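Local atomic coordinates of hexokinase (Schistosoma mansoni, PDB entry 1BDG), a protein that probably catalyses the ATP-dependent phosphorylation of glucose and other hexoses to hexose 6-phosphates, the first step of glycolysis. Residues 224-232 with 384-392. Numbering follows the deposited sequence.
Sequences VAYIEDSSK and CILRRINRS. With SO4 (sulfate ion), chain E.
Tyr226, on strand 222-229, lies against the C-terminal turns of helix 357-389, where Ile385, Arg388 and Ile389 receive its ring in the large subdomain of this hexokinase, a member of the actin-like ATPase clan. Strand 224-229 and the helical turns 384-389 run nearly parallel, 16° between their directions, and this end of the helix packs on one face of the mixed sheet, over strands 222-229 and 212-218. The tyrosine CG sits between its own backbone N and carbonyl carbon (chi1 72°), which turns the ring toward the helix. Ile385 CD1 approaches CD1 of the ring at 3.7 Å, and Ile389 CG1 lies 3.5 Å from CD2, the two side chains alongside but pointing opposite ways. Toward the glucose pocket, Val224 CG1 and Ile385 CD1 meet tip to tip. Arg388 passes the phenol end with its aliphatic part, then bends at chi3 and carries its guanidinium to Glu228. The resulting salt bridge, NH1 to OE1 at 3.0 Å, includes a bent, weak hydrogen bond, the carboxylate and guanidinium planes 58° apart. A sulfate, probably from the crystallisation liquor, accepts from Lys232 NZ through O2 and, weakly, from Arg388 NH1. Arg391 extends past Ile227 to a salt bridge with Glu243 on adjacent strand 243-247. Glu228 is itself positioned from within its strand: Asp229 N donates to OE2, while Tyr226 OH donates to the anti lone pair of OE1 at 2.7 Å.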
# COMPACT_ATOMS: atom_id res chain seq x y z
N VAL A 224 1.62 -3.87 5.82
CA VAL A 224 0.77 -4.69 6.66
C VAL A 224 0.92 -4.21 8.10
O VAL A 224 1.93 -3.59 8.46
CB VAL A 224 1.18 -6.17 6.61
CG1 VAL A 224 2.31 -6.45 7.58
CG2 VAL A 224 0.01 -7.04 6.93
N ALA A 225 -0.08 -4.51 8.91
CA ALA A 225 -0.09 -4.15 10.31
C ALA A 225 -0.68 -5.38 10.96
O ALA A 225 -1.52 -6.04 10.35
CB ALA A 225 -0.98 -2.97 10.53
N TYR A 226 -0.24 -5.71 12.16
CA TYR A 226 -0.75 -6.90 12.85
C TYR A 226 -0.77 -6.71 14.37
O TYR A 226 -0.11 -5.82 14.90
CB TYR A 226 0.08 -8.13 12.43
CG TYR A 226 1.47 -8.17 13.01
CD1 TYR A 226 2.50 -7.42 12.45
CD2 TYR A 226 1.74 -8.90 14.17
CE1 TYR A 226 3.77 -7.40 13.05
CE2 TYR A 226 2.99 -8.89 14.76
CZ TYR A 226 4.00 -8.14 14.21
OH TYR A 226 5.23 -8.10 14.82
N ILE A 227 -1.54 -7.53 15.09
CA ILE A 227 -1.56 -7.40 16.55
C ILE A 227 -0.36 -8.15 17.12
O ILE A 227 -0.12 -9.30 16.77
CB ILE A 227 -2.86 -7.93 17.20
CG1 ILE A 227 -4.09 -7.34 16.50
CG2 ILE A 227 -2.92 -7.44 18.65
CD1 ILE A 227 -5.42 -7.90 17.00
N GLU A 228 0.39 -7.49 18.00
CA GLU A 228 1.59 -8.07 18.61
C GLU A 228 1.60 -8.03 20.13
O GLU A 228 0.82 -7.33 20.76
CB GLU A 228 2.84 -7.33 18.07
CG GLU A 228 4.17 -7.60 18.79
CD GLU A 228 4.78 -8.94 18.46
OE1 GLU A 228 5.22 -9.09 17.31
OE2 GLU A 228 4.82 -9.84 19.33
N ASP A 229 2.50 -8.82 20.70
CA ASP A 229 2.74 -8.96 22.12
C ASP A 229 3.52 -7.70 22.55
O ASP A 229 4.67 -7.51 22.18
CB ASP A 229 3.61 -10.22 22.27
CG ASP A 229 3.73 -10.71 23.69
OD1 ASP A 229 4.27 -10.00 24.55
OD2 ASP A 229 3.35 -11.88 23.92
N SER A 230 2.91 -6.83 23.34
CA SER A 230 3.59 -5.61 23.76
C SER A 230 4.75 -5.85 24.72
O SER A 230 5.18 -4.91 25.40
CB SER A 230 2.61 -4.63 24.38
OG SER A 230 2.10 -5.16 25.58
N SER A 231 5.17 -7.10 24.88
CA SER A 231 6.31 -7.41 25.75
C SER A 231 7.54 -7.46 24.88
O SER A 231 8.67 -7.34 25.36
CB SER A 231 6.12 -8.74 26.45
N LYS A 232 7.29 -7.61 23.58
CA LYS A 232 8.32 -7.67 22.56
C LYS A 232 8.59 -6.32 21.92
O LYS A 232 9.67 -6.10 21.41
CB LYS A 232 7.92 -8.66 21.48
CG LYS A 232 7.61 -10.04 21.99
CD LYS A 232 7.27 -10.98 20.85
CE LYS A 232 7.17 -12.42 21.33
NZ LYS A 232 6.81 -13.34 20.23
N CYS A 384 4.66 -14.66 6.34
CA CYS A 384 5.62 -14.26 7.35
C CYS A 384 4.92 -13.71 8.58
O CYS A 384 5.37 -13.92 9.70
CB CYS A 384 6.56 -13.20 6.82
SG CYS A 384 7.35 -12.34 8.17
N ILE A 385 3.83 -12.98 8.35
CA ILE A 385 3.04 -12.39 9.43
C ILE A 385 2.39 -13.52 10.22
O ILE A 385 2.46 -13.56 11.45
CB ILE A 385 1.96 -11.44 8.86
CG1 ILE A 385 2.59 -10.13 8.41
CG2 ILE A 385 0.89 -11.19 9.88
CD1 ILE A 385 3.34 -9.39 9.49
N LEU A 386 1.79 -14.46 9.51
CA LEU A 386 1.14 -15.61 10.12
C LEU A 386 2.15 -16.42 10.95
O LEU A 386 1.78 -17.09 11.91
CB LEU A 386 0.52 -16.52 9.04
CG LEU A 386 -0.57 -15.90 8.17
CD1 LEU A 386 -1.24 -17.00 7.40
CD2 LEU A 386 -1.57 -15.18 9.03
N ARG A 387 3.42 -16.38 10.54
CA ARG A 387 4.47 -17.08 11.26
C ARG A 387 4.88 -16.33 12.51
O ARG A 387 5.52 -16.88 13.39
CB ARG A 387 5.68 -17.29 10.36
CG ARG A 387 5.45 -18.31 9.29
CD ARG A 387 6.73 -18.97 8.84
NE ARG A 387 6.56 -19.65 7.56
CZ ARG A 387 7.40 -19.53 6.53
NH1 ARG A 387 8.49 -18.77 6.62
NH2 ARG A 387 7.15 -20.19 5.41
N ARG A 388 4.52 -15.05 12.57
CA ARG A 388 4.82 -14.20 13.70
C ARG A 388 3.61 -14.20 14.63
O ARG A 388 3.70 -14.67 15.76
CB ARG A 388 5.15 -12.79 13.21
CG ARG A 388 5.30 -11.76 14.29
CD ARG A 388 6.29 -10.69 13.86
NE ARG A 388 7.68 -11.05 14.18
CZ ARG A 388 8.19 -11.15 15.41
NH1 ARG A 388 7.45 -10.94 16.49
NH2 ARG A 388 9.46 -11.47 15.57
N ILE A 389 2.48 -13.70 14.15
CA ILE A 389 1.26 -13.70 14.95
C ILE A 389 1.09 -15.07 15.64
O ILE A 389 0.84 -15.14 16.84
CB ILE A 389 0.02 -13.36 14.06
CG1 ILE A 389 -0.03 -11.85 13.81
CG2 ILE A 389 -1.25 -13.84 14.68
CD1 ILE A 389 -1.41 -11.33 13.58
N ASN A 390 1.29 -16.14 14.87
CA ASN A 390 1.22 -17.51 15.38
C ASN A 390 -0.18 -18.02 15.80
O ASN A 390 -0.34 -19.22 16.09
CB ASN A 390 2.25 -17.71 16.52
N ARG A 391 -1.18 -17.15 15.82
CA ARG A 391 -2.54 -17.54 16.18
C ARG A 391 -2.95 -18.65 15.23
O ARG A 391 -2.56 -18.64 14.06
CB ARG A 391 -3.49 -16.36 16.03
CG ARG A 391 -3.29 -15.28 17.06
CD ARG A 391 -4.29 -14.12 16.95
NE ARG A 391 -4.09 -13.24 18.10
CZ ARG A 391 -4.80 -12.14 18.38
NH1 ARG A 391 -5.79 -11.75 17.58
NH2 ARG A 391 -4.51 -11.44 19.47
N SER A 392 -3.77 -19.58 15.70
CA SER A 392 -4.21 -20.69 14.86
C SER A 392 -5.37 -20.32 13.93
O SER A 392 -5.72 -21.11 13.04
CB SER A 392 -4.57 -21.88 15.71
S SO4 E . 10.35 -12.75 17.95
O1 SO4 E . 10.88 -13.35 16.75
O2 SO4 E . 8.93 -12.62 17.83
O3 SO4 E . 10.67 -13.59 19.08
O4 SO4 E . 10.93 -11.44 18.13
O HOH W 1 4.11 -12.05 18.02